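Local coordinates for protein enterotoxin-like toxin X (Staphylococcus aureus, PDB 5U75) that binds sialylated glycans such as sialyl Lewis X on human neutrophil glycoproteins, inhibiting phagocytosis and killing, and belongs to the staphylococcal superantigens, at residues K29-K37 and S133-E142. Sequence-based numbering, arbitrary orientation.
Sequences KKLYDRYSK and SHKELQKNRE. With NDG (2-acetamido-2-deoxy-alpha-D-glucopyranose), chain B; SIA (N-acetyl-alpha-neuraminic acid), chain C; GAL (beta-D-galactopyranose), chain D.
Tyr35 OH is gripped by two groups: the backbone N of Leu137 donates to it across the contact (3.1 Å, N-H...O angle 167°) from near the plane of the ring, and it is also hydrogen-bonded to Asp96 OD2 of helix 92-104. One residue earlier in helix 23-35, Arg34 is extended from CG to NE, its CG anti to the backbone N (chi1 173°) and lying over the centre of the Tyr35 ring. Its NH2 forms a salt bridge with Glu136 OE1 (2.8 Å), using the anti lone pair of that oxygen; OE1 lies in the guanidinium plane, yet the carboxylate is turned 78° from it. A water bound to Arg34 NH1 (2.9 Å) donates to Leu137 O and to Glu142 OE2 (2.6 Å), linking a second acid that is itself 4.4 Å from NH1. One helical turn before Tyr35, Leu31 packs alongside the loop, CD2 against Glu136 CG (3.7 Å) and CD1 against His134 O (3.7 Å). The same loop binds the glycan: Arg141 NE and NH2 bond to the sialic acid, Asn140 clasps the N-acetylglucosamine, and Gln138 NE2 reaches galactose O6 while its OE1 accepts from Arg141 NH1. Through a hydroxyl that accepts from the main chain, a salt bridge and a water bridge, the helix probably helps to position this loop, and the two acids probably stabilise the positive charge of Arg34.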
ATOM      1  N   LYS A  29       8.087 -10.722   8.771  1.00 28.14           N
ATOM      2  CA  LYS A  29       7.452 -10.284  10.008  1.00 28.56           C
ATOM      3  C   LYS A  29       7.725  -8.800  10.285  1.00 27.31           C
ATOM      4  O   LYS A  29       6.833  -8.112  10.782  1.00 28.79           O
ATOM      5  CB  LYS A  29       7.866 -11.156  11.208  1.00 28.58           C
ATOM      6  N   LYS A  30       8.924  -8.321   9.958  1.00 25.94           N
ATOM      7  CA  LYS A  30       9.281  -6.909  10.152  1.00 25.81           C
ATOM      8  C   LYS A  30       8.405  -5.988   9.290  1.00 25.73           C
ATOM      9  O   LYS A  30       7.902  -4.955   9.763  1.00 23.03           O
ATOM     10  CB  LYS A  30      10.760  -6.653   9.860  1.00 26.58           C
ATOM     11  N   LEU A  31       8.218  -6.365   8.030  1.00 23.26           N
ATOM     12  CA  LEU A  31       7.327  -5.622   7.139  1.00 23.54           C
ATOM     13  C   LEU A  31       5.896  -5.719   7.610  1.00 22.56           C
ATOM     14  O   LEU A  31       5.205  -4.700   7.678  1.00 21.98           O
ATOM     15  CB  LEU A  31       7.455  -6.117   5.698  1.00 24.01           C
ATOM     16  CG  LEU A  31       8.783  -5.742   5.047  1.00 25.41           C
ATOM     17  CD1 LEU A  31       9.079  -6.607   3.822  1.00 26.54           C
ATOM     18  CD2 LEU A  31       8.792  -4.282   4.634  1.00 26.61           C
ATOM     19  N   TYR A  32       5.451  -6.922   7.978  1.00 22.07           N
ATOM     20  CA  TYR A  32       4.106  -7.088   8.478  1.00 22.41           C
ATOM     21  C   TYR A  32       3.880  -6.242   9.745  1.00 23.57           C
ATOM     22  O   TYR A  32       2.853  -5.584   9.879  1.00 21.80           O
ATOM     23  CB  TYR A  32       3.763  -8.550   8.757  1.00 25.07           C
ATOM     24  CG  TYR A  32       2.367  -8.717   9.291  1.00 25.54           C
ATOM     25  CD1 TYR A  32       1.270  -8.772   8.428  1.00 25.84           C
ATOM     26  CD2 TYR A  32       2.121  -8.758  10.669  1.00 27.18           C
ATOM     27  CE1 TYR A  32      -0.019  -8.888   8.914  1.00 27.47           C
ATOM     28  CE2 TYR A  32       0.836  -8.870  11.158  1.00 27.35           C
ATOM     29  CZ  TYR A  32      -0.230  -8.937  10.282  1.00 28.41           C
ATOM     30  OH  TYR A  32      -1.505  -9.049  10.764  1.00 30.83           O
ATOM     31  N   ASP A  33       4.835  -6.265  10.669  1.00 24.09           N
ATOM     32  CA  ASP A  33       4.642  -5.570  11.952  1.00 25.41           C
ATOM     33  C   ASP A  33       4.590  -4.060  11.777  1.00 24.29           C
ATOM     34  O   ASP A  33       3.818  -3.399  12.457  1.00 24.51           O
ATOM     35  CB  ASP A  33       5.729  -5.940  12.957  1.00 26.83           C
ATOM     36  CG  ASP A  33       5.568  -7.345  13.498  1.00 28.18           C
ATOM     37  OD1 ASP A  33       4.451  -7.909  13.477  1.00 28.83           O
ATOM     38  OD2 ASP A  33       6.583  -7.876  13.971  1.00 31.88           O
ATOM     39  N   ARG A  34       5.410  -3.536  10.879  1.00 22.59           N
ATOM     40  CA  ARG A  34       5.391  -2.116  10.556  1.00 21.35           C
ATOM     41  C   ARG A  34       4.090  -1.714   9.879  1.00 21.06           C
ATOM     42  O   ARG A  34       3.391  -0.810  10.331  1.00 20.09           O
ATOM     43  CB  ARG A  34       6.561  -1.757   9.644  1.00 21.26           C
ATOM     44  CG  ARG A  34       6.484  -0.325   9.140  1.00 19.74           C
ATOM     45  CD  ARG A  34       7.734   0.146   8.469  1.00 19.96           C
ATOM     46  NE  ARG A  34       7.538   1.469   7.863  1.00 19.17           N
ATOM     47  CZ  ARG A  34       8.507   2.288   7.487  1.00 19.42           C
ATOM     48  NH1 ARG A  34       8.213   3.475   6.967  1.00 19.39           N
ATOM     49  NH2 ARG A  34       9.789   1.950   7.638  1.00 20.71           N
ATOM     50  N   TYR A  35       3.762  -2.394   8.785  1.00 20.01           N
ATOM     51  CA  TYR A  35       2.702  -1.918   7.896  1.00 18.69           C
ATOM     52  C   TYR A  35       1.284  -2.382   8.242  1.00 19.40           C
ATOM     53  O   TYR A  35       0.316  -1.892   7.643  1.00 19.28           O
ATOM     54  CB  TYR A  35       3.082  -2.278   6.461  1.00 18.05           C
ATOM     55  CG  TYR A  35       4.222  -1.458   5.909  1.00 17.39           C
ATOM     56  CD1 TYR A  35       4.050  -0.110   5.625  1.00 16.87           C
ATOM     57  CD2 TYR A  35       5.476  -2.018   5.652  1.00 17.24           C
ATOM     58  CE1 TYR A  35       5.067   0.650   5.088  1.00 16.66           C
ATOM     59  CE2 TYR A  35       6.517  -1.254   5.110  1.00 16.48           C
ATOM     60  CZ  TYR A  35       6.310   0.084   4.824  1.00 16.40           C
ATOM     61  OH  TYR A  35       7.313   0.864   4.276  1.00 16.02           O
ATOM     62  N   SER A  36       1.138  -3.318   9.196  1.00 19.43           N
ATOM     63  CA  SER A  36      -0.175  -3.795   9.629  1.00 19.74           C
ATOM     64  C   SER A  36      -0.832  -2.898  10.676  1.00 19.45           C
ATOM     65  O   SER A  36      -1.993  -3.106  11.001  1.00 20.30           O
ATOM     66  CB  SER A  36      -0.101  -5.228  10.193  1.00 21.09           C
ATOM     67  OG  SER A  36       0.763  -5.291  11.309  1.00 21.57           O
ATOM     68  N   LYS A  37      -0.099  -1.916  11.187  1.00 21.50           N
ATOM     69  CA  LYS A  37      -0.640  -1.009  12.201  1.00 23.08           C
ATOM     70  C   LYS A  37      -1.678  -0.112  11.563  1.00 22.47           C
ATOM     71  O   LYS A  37      -1.445   0.434  10.484  1.00 19.98           O
ATOM     72  CB  LYS A  37       0.472  -0.175  12.823  1.00 25.47           C
ATOM     73  CG  LYS A  37       1.465  -1.036  13.581  1.00 28.82           C
ATOM     74  CD  LYS A  37       2.336  -0.207  14.490  1.00 33.84           C
ATOM     75  CE  LYS A  37       3.185  -1.101  15.376  1.00 37.17           C
ATOM     76  NZ  LYS A  37       4.130  -0.258  16.154  1.00 40.30           N
ATOM     77  N   SER A 133       8.413  -3.552  -2.810  1.00 17.36           N
ATOM     78  CA  SER A 133       7.671  -4.292  -1.801  1.00 17.62           C
ATOM     79  C   SER A 133       8.488  -5.181  -0.886  1.00 17.16           C
ATOM     80  O   SER A 133       8.015  -5.587   0.146  1.00 17.18           O
ATOM     81  CB  SER A 133       6.563  -5.129  -2.444  1.00 18.44           C
ATOM     82  OG  SER A 133       7.116  -6.171  -3.238  1.00 18.20           O
ATOM     83  N   HIS A 134       9.702  -5.524  -1.301  1.00 19.01           N
ATOM     84  CA  HIS A 134      10.523  -6.495  -0.586  1.00 20.08           C
ATOM     85  C   HIS A 134      11.258  -5.908   0.632  1.00 21.48           C
ATOM     86  O   HIS A 134      11.883  -6.657   1.396  1.00 21.75           O
ATOM     87  CB  HIS A 134      11.532  -7.137  -1.563  1.00 19.81           C
ATOM     88  CG  HIS A 134      12.591  -6.204  -2.046  1.00 20.46           C
ATOM     89  ND1 HIS A 134      12.399  -5.310  -3.077  1.00 19.88           N
ATOM     90  CD2 HIS A 134      13.865  -6.019  -1.621  1.00 20.39           C
ATOM     91  CE1 HIS A 134      13.514  -4.638  -3.285  1.00 20.66           C
ATOM     92  NE2 HIS A 134      14.412  -5.041  -2.403  1.00 20.32           N
ATOM     93  N   LYS A 135      11.178  -4.589   0.817  1.00 21.22           N
ATOM     94  CA  LYS A 135      11.874  -3.915   1.889  1.00 21.67           C
ATOM     95  C   LYS A 135      11.072  -2.689   2.336  1.00 22.36           C
ATOM     96  O   LYS A 135      10.159  -2.250   1.641  1.00 20.28           O
ATOM     97  CB  LYS A 135      13.279  -3.495   1.426  1.00 22.03           C
ATOM     98  CG  LYS A 135      13.311  -2.541   0.248  1.00 22.55           C
ATOM     99  CD  LYS A 135      14.713  -2.198  -0.221  1.00 23.02           C
ATOM    100  CE  LYS A 135      14.667  -1.187  -1.353  1.00 24.01           C
ATOM    101  NZ  LYS A 135      15.989  -0.915  -1.983  1.00 24.67           N
ATOM    102  N   GLU A 136      11.447  -2.135   3.483  1.00 22.52           N
ATOM    103  CA  GLU A 136      10.788  -0.934   4.002  1.00 22.91           C
ATOM    104  C   GLU A 136      11.084   0.272   3.119  1.00 20.68           C
ATOM    105  O   GLU A 136      12.046   0.293   2.368  1.00 19.41           O
ATOM    106  CB  GLU A 136      11.238  -0.666   5.452  1.00 24.21           C
ATOM    107  CG  GLU A 136      10.813  -1.752   6.411  1.00 26.49           C
ATOM    108  CD  GLU A 136      11.274  -1.502   7.844  1.00 30.74           C
ATOM    109  OE1 GLU A 136      11.142  -0.360   8.325  1.00 28.34           O
ATOM    110  OE2 GLU A 136      11.755  -2.460   8.493  1.00 32.95           O
ATOM    111  N   LEU A 137      10.229   1.292   3.191  1.00 20.17           N
ATOM    112  CA  LEU A 137      10.542   2.578   2.569  1.00 19.20           C
ATOM    113  C   LEU A 137      11.872   3.095   3.112  1.00 20.01           C
ATOM    114  O   LEU A 137      12.100   3.048   4.328  1.00 20.78           O
ATOM    115  CB  LEU A 137       9.455   3.600   2.921  1.00 19.04           C
ATOM    116  CG  LEU A 137       9.533   5.000   2.324  1.00 18.85           C
ATOM    117  CD1 LEU A 137       9.286   4.982   0.831  1.00 19.09           C
ATOM    118  CD2 LEU A 137       8.521   5.912   3.023  1.00 18.75           C
ATOM    119  N   GLN A 138      12.706   3.630   2.233  1.00 21.01           N
ATOM    120  CA  GLN A 138      13.991   4.206   2.640  1.00 22.10           C
ATOM    121  C   GLN A 138      13.740   5.446   3.511  1.00 23.23           C
ATOM    122  O   GLN A 138      12.856   6.268   3.206  1.00 20.83           O
ATOM    123  CB  GLN A 138      14.839   4.564   1.434  1.00 22.54           C
ATOM    124  CG  GLN A 138      15.221   3.364   0.557  1.00 22.46           C
ATOM    125  CD  GLN A 138      14.357   3.242  -0.706  1.00 23.02           C
ATOM    126  OE1 GLN A 138      13.123   3.303  -0.636  1.00 21.46           O
ATOM    127  NE2 GLN A 138      15.000   3.054  -1.856  1.00 22.18           N
ATOM    128  N   LYS A 139      14.496   5.560   4.601  1.00 23.38           N
ATOM    129  CA  LYS A 139      14.300   6.648   5.579  1.00 24.60           C
ATOM    130  C   LYS A 139      14.414   8.031   4.956  1.00 24.31           C
ATOM    131  O   LYS A 139      13.655   8.924   5.324  1.00 23.31           O
ATOM    132  CB  LYS A 139      15.279   6.513   6.765  1.00 27.19           C
ATOM    133  N   ASN A 140      15.311   8.215   3.982  1.00 23.38           N
ATOM    134  CA  ASN A 140      15.475   9.520   3.324  1.00 24.11           C
ATOM    135  C   ASN A 140      14.270   9.991   2.467  1.00 22.97           C
ATOM    136  O   ASN A 140      14.255  11.133   1.989  1.00 23.55           O
ATOM    137  CB  ASN A 140      16.810   9.611   2.538  1.00 27.25           C
ATOM    138  CG  ASN A 140      16.828   8.792   1.240  1.00 30.60           C
ATOM    139  OD1 ASN A 140      15.802   8.309   0.769  1.00 31.71           O
ATOM    140  ND2 ASN A 140      18.018   8.666   0.638  1.00 32.35           N
ATOM    141  N   ARG A 141      13.286   9.112   2.275  1.00 20.95           N
ATOM    142  CA  ARG A 141      12.064   9.426   1.516  1.00 20.16           C
ATOM    143  C   ARG A 141      10.869   9.779   2.397  1.00 19.94           C
ATOM    144  O   ARG A 141       9.836  10.180   1.875  1.00 19.59           O
ATOM    145  CB  ARG A 141      11.668   8.218   0.652  1.00 19.42           C
ATOM    146  CG  ARG A 141      12.808   7.725  -0.231  1.00 19.14           C
ATOM    147  CD  ARG A 141      12.424   6.478  -1.007  1.00 19.52           C
ATOM    148  NE  ARG A 141      11.334   6.739  -1.953  1.00 19.67           N
ATOM    149  CZ  ARG A 141      10.635   5.784  -2.581  1.00 18.76           C
ATOM    150  NH1 ARG A 141      10.902   4.498  -2.376  1.00 17.28           N
ATOM    151  NH2 ARG A 141       9.643   6.131  -3.398  1.00 18.44           N
ATOM    152  N   GLU A 142      11.002   9.617   3.713  1.00 20.05           N
ATOM    153  CA  GLU A 142       9.860   9.736   4.619  1.00 20.99           C
ATOM    154  C   GLU A 142       9.154  11.072   4.587  1.00 20.70           C
ATOM    155  O   GLU A 142       7.944  11.114   4.770  1.00 19.87           O
ATOM    156  CB  GLU A 142      10.275   9.436   6.043  1.00 21.80           C
ATOM    157  CG  GLU A 142      10.573   7.965   6.250  1.00 23.39           C
ATOM    158  CD  GLU A 142      11.061   7.643   7.646  1.00 25.94           C
ATOM    159  OE1 GLU A 142      11.124   8.550   8.501  1.00 28.23           O
ATOM    160  OE2 GLU A 142      11.368   6.470   7.880  1.00 25.45           O
TER
HETATM  161  C1  NDG B   1      18.982   6.122  -1.642  1.00 34.18           C
HETATM  162  C2  NDG B   1      18.429   4.776  -2.087  1.00 34.68           C
HETATM  163  C3  NDG B   1      17.912   4.877  -3.522  1.00 31.45           C
HETATM  164  C4  NDG B   1      16.805   5.935  -3.533  1.00 28.96           C
HETATM  165  C5  NDG B   1      17.345   7.273  -2.996  1.00 29.84           C
HETATM  166  C6  NDG B   1      16.242   8.310  -2.851  1.00 29.79           C
HETATM  167  C7  NDG B   1      19.186   2.583  -1.271  1.00 38.85           C
HETATM  168  C8  NDG B   1      20.334   1.612  -1.227  1.00 40.03           C
HETATM  169  O5  NDG B   1      17.927   7.086  -1.699  1.00 32.25           O
HETATM  170  O3  NDG B   1      17.419   3.600  -3.961  1.00 31.43           O
HETATM  171  O4  NDG B   1      16.321   6.144  -4.856  1.00 26.11           O
HETATM  172  O6  NDG B   1      15.314   7.791  -1.891  1.00 29.54           O
HETATM  173  O7  NDG B   1      18.117   2.316  -0.736  1.00 39.14           O
HETATM  174  N2  NDG B   1      19.424   3.722  -1.928  1.00 37.18           N
HETATM  175  O1  NDG B   1      20.021   6.543  -2.527  1.00 38.22           O
HETATM  176  C1  SIA C   3      10.510   6.808  -7.987  1.00 20.40           C
HETATM  177  C2  SIA C   3      11.676   7.779  -8.210  1.00 20.28           C
HETATM  178  C3  SIA C   3      11.639   8.428  -9.599  1.00 19.59           C
HETATM  179  C4  SIA C   3      10.472   9.399  -9.734  1.00 18.50           C
HETATM  180  C5  SIA C   3      10.419  10.424  -8.589  1.00 18.32           C
HETATM  181  C6  SIA C   3      10.503   9.691  -7.259  1.00 18.14           C
HETATM  182  C7  SIA C   3      10.586  10.531  -5.982  1.00 18.28           C
HETATM  183  C8  SIA C   3      10.827   9.655  -4.760  1.00 17.09           C
HETATM  184  C9  SIA C   3      10.542  10.412  -3.471  1.00 16.96           C
HETATM  185  C10 SIA C   3       9.144  12.484  -8.285  1.00 19.26           C
HETATM  186  C11 SIA C   3       7.817  13.152  -8.413  1.00 18.70           C
HETATM  187  N5  SIA C   3       9.192  11.199  -8.675  1.00 17.55           N
HETATM  188  O1A SIA C   3      10.100   6.132  -8.951  1.00 20.55           O
HETATM  189  O1B SIA C   3      10.024   6.693  -6.822  1.00 18.83           O
HETATM  190  O4  SIA C   3      10.506  10.123 -10.961  1.00 18.63           O
HETATM  191  O6  SIA C   3      11.642   8.833  -7.219  1.00 19.74           O
HETATM  192  O7  SIA C   3      11.593  11.556  -6.108  1.00 17.26           O
HETATM  193  O8  SIA C   3       9.963   8.509  -4.772  1.00 17.93           O
HETATM  194  O9  SIA C   3      11.128   9.702  -2.390  1.00 16.50           O
HETATM  195  O10 SIA C   3      10.114  13.088  -7.817  1.00 19.42           O
HETATM  196  C1  GAL D   2      14.913   6.023  -5.025  1.00 23.65           C
HETATM  197  C2  GAL D   2      14.587   6.676  -6.357  1.00 22.83           C
HETATM  198  C3  GAL D   2      13.117   6.461  -6.720  1.00 21.42           C
HETATM  199  C4  GAL D   2      12.807   4.961  -6.669  1.00 21.77           C
HETATM  200  C5  GAL D   2      13.174   4.361  -5.319  1.00 21.68           C
HETATM  201  C6  GAL D   2      12.882   2.867  -5.306  1.00 20.67           C
HETATM  202  O2  GAL D   2      14.894   8.067  -6.325  1.00 21.57           O
HETATM  203  O3  GAL D   2      12.875   7.023  -8.022  1.00 20.52           O
HETATM  204  O4  GAL D   2      13.514   4.328  -7.732  1.00 22.03           O
HETATM  205  O5  GAL D   2      14.547   4.628  -5.011  1.00 23.79           O
HETATM  206  O6  GAL D   2      13.181   2.268  -4.044  1.00 19.60           O
HETATM  207  O   HOH W   1      10.834   4.434   6.345  1.00 25.73           O